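PDB 5OLT: cellulose biosynthesis protein BcsG from Salmonella typhimurium LT2, which is required for cellulose biosynthesis, the chain here being its extramembrane, zinc-binding domain of the alkaline phosphatase family. Local coordinates for residues A56-L69 and N207-H220. Sequence-based numbering, arbitrary orientation. Where two conformers were deposited one is given.
Sequences AQPFDLLVINICSL and NSRSATFFNLLPLH. With ZN (zinc ion), chain B.
Strands D60-I66 and S210-L216 run parallel as neighbours in the mixed sheet of this alkaline phosphatase-type domain, and C67, just past the first strand, carries its SG to the zinc ion. The strand directions differ by only 7°, and a ladder of backbone bonds leads from L61 N to S210 O as far as C67 N to L216 O at 2.9 Å.

Apolar side chains make up much of both faces. L62, I64, F214 and L216 share one, where helix 191-203 covers F214. L216 CD1 sits 3.5 Å above the plane of the F214 ring, over its centre, and also meets I64 CG2 at 3.6 Å; a branched leucine lets one methyl cover the flat ring while reaching the isoleucine too. V63 and F213 lie on the other face against helix 102-110. There N65 CB comes within 3.9 Å of F213 CE1. N215 gives its amide to E266, a zinc ligand, and so probably helps to position it.

Polar groups secure the strand starts. With OG between its backbone N and carbonyl carbon (chi1 71°), S210 donates to D60 OD1 at 2.7 Å from above the carboxylate plane, while D60 OD2 pairs with R257. A water joins L61 O, S210 OG and T212 OG1, the last also bonded to W198. The long R209 chain lays one guanidinium face over P58 CA; two waters in the guanidinium plane link it to Q57 O and, weakly, to A56 O.

At the zinc end, a type I turn from L217 to H220 brings L219 against I66 and L69. C67 is joined at the metal by S102, E266 and H267. Its SG, anti to the backbone N (chi1 -179°), is thereby directed both to the zinc ion and to the edge of the H220 ring, 3.7 Å from CD2.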
# COMPACT_ATOMS: atom_id res chain seq x y z
N ALA A 56 17.68 14.27 -15.02
CA ALA A 56 16.61 13.83 -14.10
C ALA A 56 16.20 15.01 -13.23
O ALA A 56 16.99 15.90 -12.92
CB ALA A 56 17.08 12.67 -13.23
N GLN A 57 14.93 15.01 -12.84
CA GLN A 57 14.37 16.07 -12.01
C GLN A 57 14.12 15.56 -10.60
O GLN A 57 13.41 14.56 -10.43
CB GLN A 57 13.07 16.58 -12.63
CG GLN A 57 13.26 17.10 -14.03
CD GLN A 57 14.18 18.31 -14.07
OE1 GLN A 57 13.91 19.31 -13.43
NE2 GLN A 57 15.28 18.21 -14.81
N PRO A 58 14.68 16.24 -9.58
CA PRO A 58 14.45 15.83 -8.17
C PRO A 58 12.98 16.01 -7.79
O PRO A 58 12.30 16.93 -8.25
CB PRO A 58 15.31 16.82 -7.37
CG PRO A 58 16.31 17.34 -8.33
CD PRO A 58 15.63 17.37 -9.65
N PHE A 59 12.50 15.10 -6.97
CA PHE A 59 11.19 15.21 -6.36
C PHE A 59 11.19 14.38 -5.08
O PHE A 59 12.15 13.62 -4.84
CB PHE A 59 10.09 14.73 -7.32
CG PHE A 59 10.08 13.22 -7.57
CD1 PHE A 59 10.97 12.64 -8.48
CD2 PHE A 59 9.20 12.39 -6.85
CE1 PHE A 59 10.97 11.27 -8.70
CE2 PHE A 59 9.18 11.01 -7.11
CZ PHE A 59 10.07 10.45 -8.03
N ASP A 60 10.13 14.52 -4.29
CA ASP A 60 9.95 13.74 -3.06
C ASP A 60 8.84 12.71 -3.21
O ASP A 60 7.77 13.02 -3.77
CB ASP A 60 9.60 14.66 -1.88
CG ASP A 60 10.66 15.67 -1.59
OD1 ASP A 60 11.85 15.31 -1.66
OD2 ASP A 60 10.29 16.84 -1.23
N LEU A 61 9.11 11.48 -2.77
CA LEU A 61 8.09 10.42 -2.66
C LEU A 61 7.64 10.34 -1.21
O LEU A 61 8.47 10.29 -0.29
CB LEU A 61 8.67 9.05 -3.10
CG LEU A 61 7.76 7.86 -2.80
CD1 LEU A 61 6.52 7.88 -3.68
CD2 LEU A 61 8.46 6.52 -3.03
N LEU A 62 6.32 10.36 -1.00
CA LEU A 62 5.80 10.23 0.39
C LEU A 62 4.79 9.09 0.37
O LEU A 62 3.79 9.17 -0.35
CB LEU A 62 5.12 11.54 0.80
CG LEU A 62 4.35 11.52 2.11
CD1 LEU A 62 5.22 11.14 3.29
CD2 LEU A 62 3.69 12.88 2.33
N VAL A 63 5.09 8.01 1.10
CA VAL A 63 4.19 6.85 1.16
C VAL A 63 3.46 6.91 2.50
O VAL A 63 4.10 6.92 3.57
CB VAL A 63 4.98 5.53 1.03
CG1 VAL A 63 4.07 4.32 1.20
CG2 VAL A 63 5.68 5.47 -0.31
N ILE A 64 2.13 6.98 2.45
CA ILE A 64 1.29 7.16 3.62
C ILE A 64 0.59 5.81 3.86
O ILE A 64 -0.33 5.43 3.10
CB ILE A 64 0.26 8.30 3.37
CG1 ILE A 64 1.02 9.63 3.15
CG2 ILE A 64 -0.74 8.40 4.51
CD1 ILE A 64 0.11 10.80 2.85
N ASN A 65 1.04 5.06 4.87
CA ASN A 65 0.62 3.69 5.10
C ASN A 65 -0.30 3.68 6.33
O ASN A 65 0.13 3.99 7.43
CB ASN A 65 1.90 2.85 5.30
CG ASN A 65 1.63 1.38 5.48
OD1 ASN A 65 0.84 0.75 4.74
ND2 ASN A 65 2.31 0.80 6.45
N ILE A 66 -1.58 3.40 6.09
CA ILE A 66 -2.62 3.64 7.10
C ILE A 66 -3.13 2.33 7.67
O ILE A 66 -3.64 1.48 6.92
CB ILE A 66 -3.81 4.42 6.49
CG1 ILE A 66 -3.33 5.77 5.91
CG2 ILE A 66 -4.94 4.60 7.52
CD1 ILE A 66 -4.37 6.49 5.08
N CYS A 67 -3.02 2.18 8.99
CA CYS A 67 -3.57 0.99 9.65
C CYS A 67 -5.10 1.01 9.61
O CYS A 67 -5.71 2.06 9.81
CB CYS A 67 -3.05 0.97 11.11
SG CYS A 67 -3.58 -0.47 12.11
N SER A 68 -5.71 -0.17 9.40
CA SER A 68 -7.15 -0.35 9.70
C SER A 68 -8.08 0.50 8.83
O SER A 68 -8.99 1.16 9.35
CB SER A 68 -7.43 -0.13 11.20
OG SER A 68 -6.69 -1.06 11.98
N LEU A 69 -7.89 0.40 7.51
CA LEU A 69 -8.70 1.14 6.53
C LEU A 69 -8.85 0.26 5.29
O LEU A 69 -7.91 0.12 4.51
CB LEU A 69 -8.00 2.47 6.19
CG LEU A 69 -8.75 3.29 5.10
CD1 LEU A 69 -10.13 3.66 5.57
CD2 LEU A 69 -7.91 4.55 4.81
N ASN A 207 16.25 21.34 -3.82
CA ASN A 207 15.98 20.41 -4.93
C ASN A 207 16.55 19.05 -4.53
O ASN A 207 17.25 18.36 -5.29
CB ASN A 207 16.58 20.92 -6.25
CG ASN A 207 18.11 20.77 -6.31
OD1 ASN A 207 18.79 20.73 -5.28
ND2 ASN A 207 18.64 20.67 -7.52
N SER A 208 16.29 18.67 -3.29
CA SER A 208 16.66 17.35 -2.85
C SER A 208 15.66 16.34 -3.38
O SER A 208 14.50 16.65 -3.75
CB SER A 208 16.73 17.29 -1.34
OG SER A 208 18.08 17.35 -0.90
N ARG A 209 16.13 15.12 -3.47
CA ARG A 209 15.20 14.02 -3.65
C ARG A 209 15.18 13.15 -2.42
O ARG A 209 16.20 12.89 -1.79
CB ARG A 209 15.37 13.24 -4.96
CG ARG A 209 16.71 12.66 -5.19
CD ARG A 209 16.84 11.92 -6.50
NE ARG A 209 16.59 12.53 -7.82
CZ ARG A 209 17.42 13.35 -8.48
NH1 ARG A 209 18.51 13.80 -7.88
NH2 ARG A 209 17.13 13.76 -9.71
N SER A 210 13.97 12.75 -2.06
CA SER A 210 13.79 12.00 -0.82
C SER A 210 12.63 11.06 -0.96
O SER A 210 11.76 11.24 -1.79
CB SER A 210 13.56 12.93 0.37
OG SER A 210 12.28 13.54 0.32
N ALA A 211 12.62 10.05 -0.10
CA ALA A 211 11.56 9.04 -0.08
C ALA A 211 11.27 8.76 1.37
O ALA A 211 12.15 8.39 2.13
CB ALA A 211 12.00 7.77 -0.80
N THR A 212 10.01 8.95 1.76
CA THR A 212 9.57 8.84 3.14
C THR A 212 8.51 7.77 3.27
O THR A 212 7.54 7.74 2.50
CB THR A 212 9.00 10.20 3.62
OG1 THR A 212 10.02 11.17 3.53
CG2 THR A 212 8.51 10.13 5.04
N PHE A 213 8.70 6.90 4.27
CA PHE A 213 7.70 5.94 4.71
C PHE A 213 7.04 6.47 5.96
O PHE A 213 7.71 6.71 6.99
CB PHE A 213 8.37 4.59 4.99
CG PHE A 213 7.41 3.52 5.39
CD1 PHE A 213 6.52 3.00 4.44
CD2 PHE A 213 7.37 3.04 6.69
CE1 PHE A 213 5.63 1.98 4.80
CE2 PHE A 213 6.44 2.02 7.08
CZ PHE A 213 5.57 1.52 6.11
N PHE A 214 5.72 6.67 5.89
CA PHE A 214 4.97 7.24 7.00
C PHE A 214 3.87 6.26 7.43
O PHE A 214 3.01 5.94 6.60
CB PHE A 214 4.36 8.59 6.53
CG PHE A 214 3.45 9.31 7.52
CD1 PHE A 214 3.50 9.10 8.92
CD2 PHE A 214 2.51 10.24 7.02
CE1 PHE A 214 2.65 9.79 9.78
CE2 PHE A 214 1.68 10.93 7.90
CZ PHE A 214 1.73 10.72 9.26
N ASN A 215 3.91 5.78 8.68
CA ASN A 215 2.90 4.84 9.16
C ASN A 215 1.97 5.52 10.18
O ASN A 215 2.43 6.22 11.07
CB ASN A 215 3.55 3.58 9.76
CG ASN A 215 2.51 2.57 10.17
OD1 ASN A 215 2.13 2.51 11.33
ND2 ASN A 215 2.04 1.76 9.21
N LEU A 216 0.67 5.34 9.97
CA LEU A 216 -0.39 6.03 10.72
C LEU A 216 -1.32 5.06 11.42
O LEU A 216 -1.91 4.20 10.78
CB LEU A 216 -1.29 6.87 9.76
CG LEU A 216 -0.64 8.02 9.05
CD1 LEU A 216 0.19 7.51 7.89
CD2 LEU A 216 -1.70 8.98 8.54
N LEU A 217 -1.51 5.28 12.72
CA LEU A 217 -2.30 4.42 13.58
C LEU A 217 -3.69 4.94 14.07
O LEU A 217 -4.33 4.24 14.85
CB LEU A 217 -1.42 4.18 14.85
CG LEU A 217 -1.64 2.89 15.62
CD1 LEU A 217 -1.27 1.69 14.74
CD2 LEU A 217 -0.82 2.89 16.90
N PRO A 218 -4.19 6.13 13.63
CA PRO A 218 -5.38 6.62 14.35
C PRO A 218 -6.62 5.74 14.22
O PRO A 218 -7.48 5.79 15.11
CB PRO A 218 -5.61 7.99 13.74
CG PRO A 218 -5.09 7.87 12.35
CD PRO A 218 -3.83 7.04 12.52
N LEU A 219 -6.72 4.96 13.14
CA LEU A 219 -7.93 4.16 12.92
C LEU A 219 -7.87 2.81 13.63
O LEU A 219 -8.82 2.06 13.58
CB LEU A 219 -8.18 3.98 11.42
CG LEU A 219 -8.24 5.29 10.65
CD1 LEU A 219 -8.58 4.97 9.20
CD2 LEU A 219 -9.20 6.33 11.25
N HIS A 220 -6.75 2.50 14.31
CA HIS A 220 -6.67 1.23 15.03
C HIS A 220 -7.72 1.14 16.14
O HIS A 220 -8.01 2.12 16.80
CB HIS A 220 -5.29 1.05 15.62
CG HIS A 220 -5.00 -0.36 16.11
ND1 HIS A 220 -5.61 -0.92 17.23
CD2 HIS A 220 -4.18 -1.30 15.63
CE1 HIS A 220 -5.12 -2.13 17.43
NE2 HIS A 220 -4.25 -2.39 16.47
ZN ZN B . -2.50 -2.25 11.19
O HOH W 1 19.39 15.17 -10.66
O HOH W 2 14.65 12.08 -10.07
O HOH W 3 10.02 12.24 1.05
O HOH W 4 -4.79 4.27 11.13
O HOH W 5 -3.26 -3.36 13.30